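Local coordinates for DNA translocase coupling protein (Clostridium perfringens, PDB 6O1W), which probably acts as an ATP-driven DNA translocase that couples DNA to the transfer machinery during conjugation of the plasmid pCW3, at residues G215-K220 with E224-I229. Residues are numbered along the deposited sequence; the frame is centred on the assembly and turned at random.
Sequences GEYNKK and EELKRI
N218, on the short helix 214-220, pairs with the backbone of L226 through both ends of its amide, taking its N-H and its C=O. From CB, which leaves the helix toward the loop, chi1 of -73° sets CG anti to the carbonyl carbon and carries the amide across to L226. At the tip, OD1 accepts from L226 N at 2.8 Å, the donor tilted 32° from the carbonyl plane. ND2 donates one N-H to L226 O at 3.0 Å, in the plane of the L226 carbonyl, on a lone pair. ND2 also has CG of E225 alongside at 3.8 Å and a weak bond to a water, which in turn donates to E225 OE2. One residue earlier, the ring of Y217 reaches the same loop: CD2 packs against CD1 of L226 at 3.7 Å, the two side chains crossing at about a right angle. Beyond it, OH donates to OE2 of E224 at 2.8 Å, arriving from above the carboxylate plane; E224 is poorly ordered and touches a crystal neighbour, so the position of its carboxylate, and with it this bond, is less certain. Y217 also rests on L205 and S209 of the long helix 185-209. The paired amide bonds fix the rotation of the N218 amide and satisfy both polar backbone atoms of L226, tying the loop back onto the helix three residues before the chain enters strand 229-233 of the FtsK/SpoIIIE-type ATPase domain.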
ATOM      1  N   GLY A 215     -11.891  19.573  12.903  1.00 34.75           N
ATOM      2  CA  GLY A 215     -13.082  19.935  12.134  1.00 34.23           C
ATOM      3  C   GLY A 215     -14.146  20.533  13.030  1.00 38.98           C
ATOM      4  O   GLY A 215     -14.729  21.557  12.682  1.00 40.01           O
ATOM      5  N   GLU A 216     -14.376  19.929  14.228  1.00 35.63           N
ATOM      6  CA  GLU A 216     -15.352  20.443  15.196  1.00 35.71           C
ATOM      7  C   GLU A 216     -14.803  21.746  15.798  1.00 38.06           C
ATOM      8  O   GLU A 216     -15.555  22.701  15.971  1.00 37.85           O
ATOM      9  CB  GLU A 216     -15.648  19.428  16.306  1.00 37.48           C
ATOM     10  CG  GLU A 216     -16.561  18.271  15.922  1.00 50.40           C
ATOM     11  CD  GLU A 216     -17.007  17.379  17.077  1.00 76.65           C
ATOM     12  OE1 GLU A 216     -16.710  17.704  18.254  1.00 54.98           O
ATOM     13  OE2 GLU A 216     -17.667  16.349  16.799  1.00 71.98           O
ATOM     14  N   TYR A 217     -13.496  21.792  16.084  1.00 32.66           N
ATOM     15  CA  TYR A 217     -12.855  23.007  16.599  1.00 32.34           C
ATOM     16  C   TYR A 217     -13.017  24.202  15.639  1.00 37.38           C
ATOM     17  O   TYR A 217     -13.322  25.313  16.094  1.00 36.41           O
ATOM     18  CB  TYR A 217     -11.360  22.781  16.898  1.00 32.51           C
ATOM     19  CG  TYR A 217     -10.657  24.074  17.252  1.00 34.02           C
ATOM     20  CD1 TYR A 217     -10.733  24.603  18.542  1.00 35.99           C
ATOM     21  CD2 TYR A 217      -9.955  24.794  16.288  1.00 33.94           C
ATOM     22  CE1 TYR A 217     -10.109  25.815  18.862  1.00 36.77           C
ATOM     23  CE2 TYR A 217      -9.372  26.021  16.584  1.00 34.42           C
ATOM     24  CZ  TYR A 217      -9.445  26.526  17.870  1.00 39.42           C
ATOM     25  OH  TYR A 217      -8.829  27.720  18.138  1.00 38.15           O
ATOM     26  N   ASN A 218     -12.729  23.986  14.330  1.00 34.18           N
ATOM     27  CA  ASN A 218     -12.807  25.023  13.288  1.00 33.87           C
ATOM     28  C   ASN A 218     -14.167  25.690  13.164  1.00 39.31           C
ATOM     29  O   ASN A 218     -14.219  26.892  12.936  1.00 40.63           O
ATOM     30  CB  ASN A 218     -12.354  24.489  11.935  1.00 33.24           C
ATOM     31  CG  ASN A 218     -10.868  24.275  11.816  1.00 40.16           C
ATOM     32  OD1 ASN A 218     -10.069  24.781  12.586  1.00 40.52           O
ATOM     33  ND2 ASN A 218     -10.462  23.498  10.844  1.00 33.62           N
ATOM     34  N   LYS A 219     -15.258  24.929  13.347  1.00 36.66           N
ATOM     35  CA  LYS A 219     -16.639  25.416  13.305  1.00 36.62           C
ATOM     36  C   LYS A 219     -16.958  26.340  14.475  1.00 44.46           C
ATOM     37  O   LYS A 219     -17.927  27.096  14.383  1.00 46.34           O
ATOM     38  CB  LYS A 219     -17.619  24.244  13.333  1.00 37.78           C
ATOM     39  CG  LYS A 219     -17.694  23.464  12.031  1.00 50.89           C
ATOM     40  CD  LYS A 219     -18.565  22.229  12.194  1.00 66.65           C
ATOM     41  CE  LYS A 219     -18.319  21.186  11.124  1.00 83.83           C
ATOM     42  NZ  LYS A 219     -18.942  21.547   9.821  1.00 95.14           N
ATOM     43  N   LYS A 220     -16.189  26.248  15.588  1.00 39.95           N
ATOM     44  CA  LYS A 220     -16.410  27.056  16.783  1.00 39.78           C
ATOM     45  C   LYS A 220     -15.833  28.467  16.670  1.00 45.96           C
ATOM     46  O   LYS A 220     -16.288  29.361  17.380  1.00 45.55           O
ATOM     47  CB  LYS A 220     -15.856  26.348  18.044  1.00 40.95           C
ATOM     48  CG  LYS A 220     -16.670  25.123  18.464  1.00 39.35           C
ATOM     49  CD  LYS A 220     -16.160  24.483  19.763  1.00 39.31           C
ATOM     50  CE  LYS A 220     -16.970  23.251  20.171  1.00 33.56           C
ATOM     51  NZ  LYS A 220     -16.719  22.134  19.233  1.00 48.38           N
ATOM     52  N   GLU A 224     -10.260  31.322  13.099  1.00 65.83           N
ATOM     53  CA  GLU A 224      -9.203  30.394  13.506  1.00 65.50           C
ATOM     54  C   GLU A 224      -9.418  29.035  12.829  1.00 66.83           C
ATOM     55  O   GLU A 224     -10.191  28.193  13.313  1.00 66.95           O
ATOM     56  CB  GLU A 224      -9.128  30.284  15.046  1.00 67.17           C
ATOM     57  CG  GLU A 224      -7.733  30.514  15.603  1.00 80.76           C
ATOM     58  CD  GLU A 224      -6.873  29.270  15.746  1.00106.46           C
ATOM     59  OE1 GLU A 224      -6.463  28.705  14.705  1.00101.88           O
ATOM     60  OE2 GLU A 224      -6.598  28.869  16.901  1.00 96.32           O
ATOM     61  N   GLU A 225      -8.775  28.856  11.663  1.00 59.08           N
ATOM     62  CA  GLU A 225      -8.910  27.620  10.895  1.00 56.49           C
ATOM     63  C   GLU A 225      -7.605  26.866  10.871  1.00 53.51           C
ATOM     64  O   GLU A 225      -6.625  27.329  10.270  1.00 53.75           O
ATOM     65  CB  GLU A 225      -9.443  27.888   9.479  1.00 57.75           C
ATOM     66  CG  GLU A 225      -9.973  26.652   8.775  1.00 73.14           C
ATOM     67  CD  GLU A 225     -10.715  26.894   7.471  1.00100.68           C
ATOM     68  OE1 GLU A 225     -10.272  27.752   6.673  1.00 98.59           O
ATOM     69  OE2 GLU A 225     -11.737  26.205   7.240  1.00 94.88           O
ATOM     70  N   LEU A 226      -7.581  25.726  11.582  1.00 43.32           N
ATOM     71  CA  LEU A 226      -6.424  24.837  11.606  1.00 40.68           C
ATOM     72  C   LEU A 226      -6.534  24.011  10.328  1.00 38.62           C
ATOM     73  O   LEU A 226      -7.613  23.559   9.973  1.00 37.66           O
ATOM     74  CB  LEU A 226      -6.450  23.900  12.836  1.00 40.28           C
ATOM     75  CG  LEU A 226      -6.406  24.546  14.206  1.00 44.95           C
ATOM     76  CD1 LEU A 226      -6.673  23.499  15.296  1.00 45.77           C
ATOM     77  CD2 LEU A 226      -5.078  25.212  14.451  1.00 46.43           C
ATOM     78  N   LYS A 227      -5.446  23.864   9.624  1.00 33.22           N
ATOM     79  CA  LYS A 227      -5.439  23.113   8.377  1.00 31.65           C
ATOM     80  C   LYS A 227      -4.830  21.743   8.581  1.00 33.56           C
ATOM     81  O   LYS A 227      -3.911  21.586   9.399  1.00 30.03           O
ATOM     82  CB  LYS A 227      -4.616  23.873   7.333  1.00 34.49           C
ATOM     83  CG  LYS A 227      -5.180  25.252   6.942  1.00 42.91           C
ATOM     84  CD  LYS A 227      -4.467  25.784   5.699  1.00 54.03           C
ATOM     85  CE  LYS A 227      -4.923  27.161   5.289  1.00 66.27           C
ATOM     86  NZ  LYS A 227      -6.245  27.130   4.602  1.00 77.67           N
ATOM     87  N   ARG A 228      -5.298  20.755   7.786  1.00 30.49           N
ATOM     88  CA  ARG A 228      -4.688  19.424   7.754  1.00 29.75           C
ATOM     89  C   ARG A 228      -3.212  19.572   7.338  1.00 28.02           C
ATOM     90  O   ARG A 228      -2.912  20.333   6.420  1.00 24.89           O
ATOM     91  CB  ARG A 228      -5.413  18.511   6.737  1.00 28.72           C
ATOM     92  CG  ARG A 228      -4.811  17.095   6.679  1.00 40.12           C
ATOM     93  CD  ARG A 228      -5.649  16.074   5.907  1.00 36.69           C
ATOM     94  NE  ARG A 228      -7.035  16.087   6.365  1.00 32.09           N
ATOM     95  CZ  ARG A 228      -7.487  15.498   7.461  1.00 34.97           C
ATOM     96  NH1 ARG A 228      -6.675  14.772   8.218  1.00 29.62           N
ATOM     97  NH2 ARG A 228      -8.750  15.645   7.822  1.00 34.01           N
ATOM     98  N   ILE A 229      -2.312  18.880   8.033  1.00 23.57           N
ATOM     99  CA  ILE A 229      -0.897  18.827   7.695  1.00 23.79           C
ATOM    100  C   ILE A 229      -0.565  17.406   7.174  1.00 29.83           C
ATOM    101  O   ILE A 229      -0.818  16.426   7.875  1.00 28.40           O
ATOM    102  CB  ILE A 229       0.020  19.206   8.896  1.00 27.53           C
ATOM    103  CG1 ILE A 229      -0.181  20.691   9.308  1.00 28.12           C
ATOM    104  CG2 ILE A 229       1.488  18.934   8.537  1.00 29.57           C
ATOM    105  CD1 ILE A 229       0.361  21.062  10.727  1.00 29.10           C
TER
HETATM  106  O   HOH W   1     -12.002  23.230   7.883  1.00 63.61           O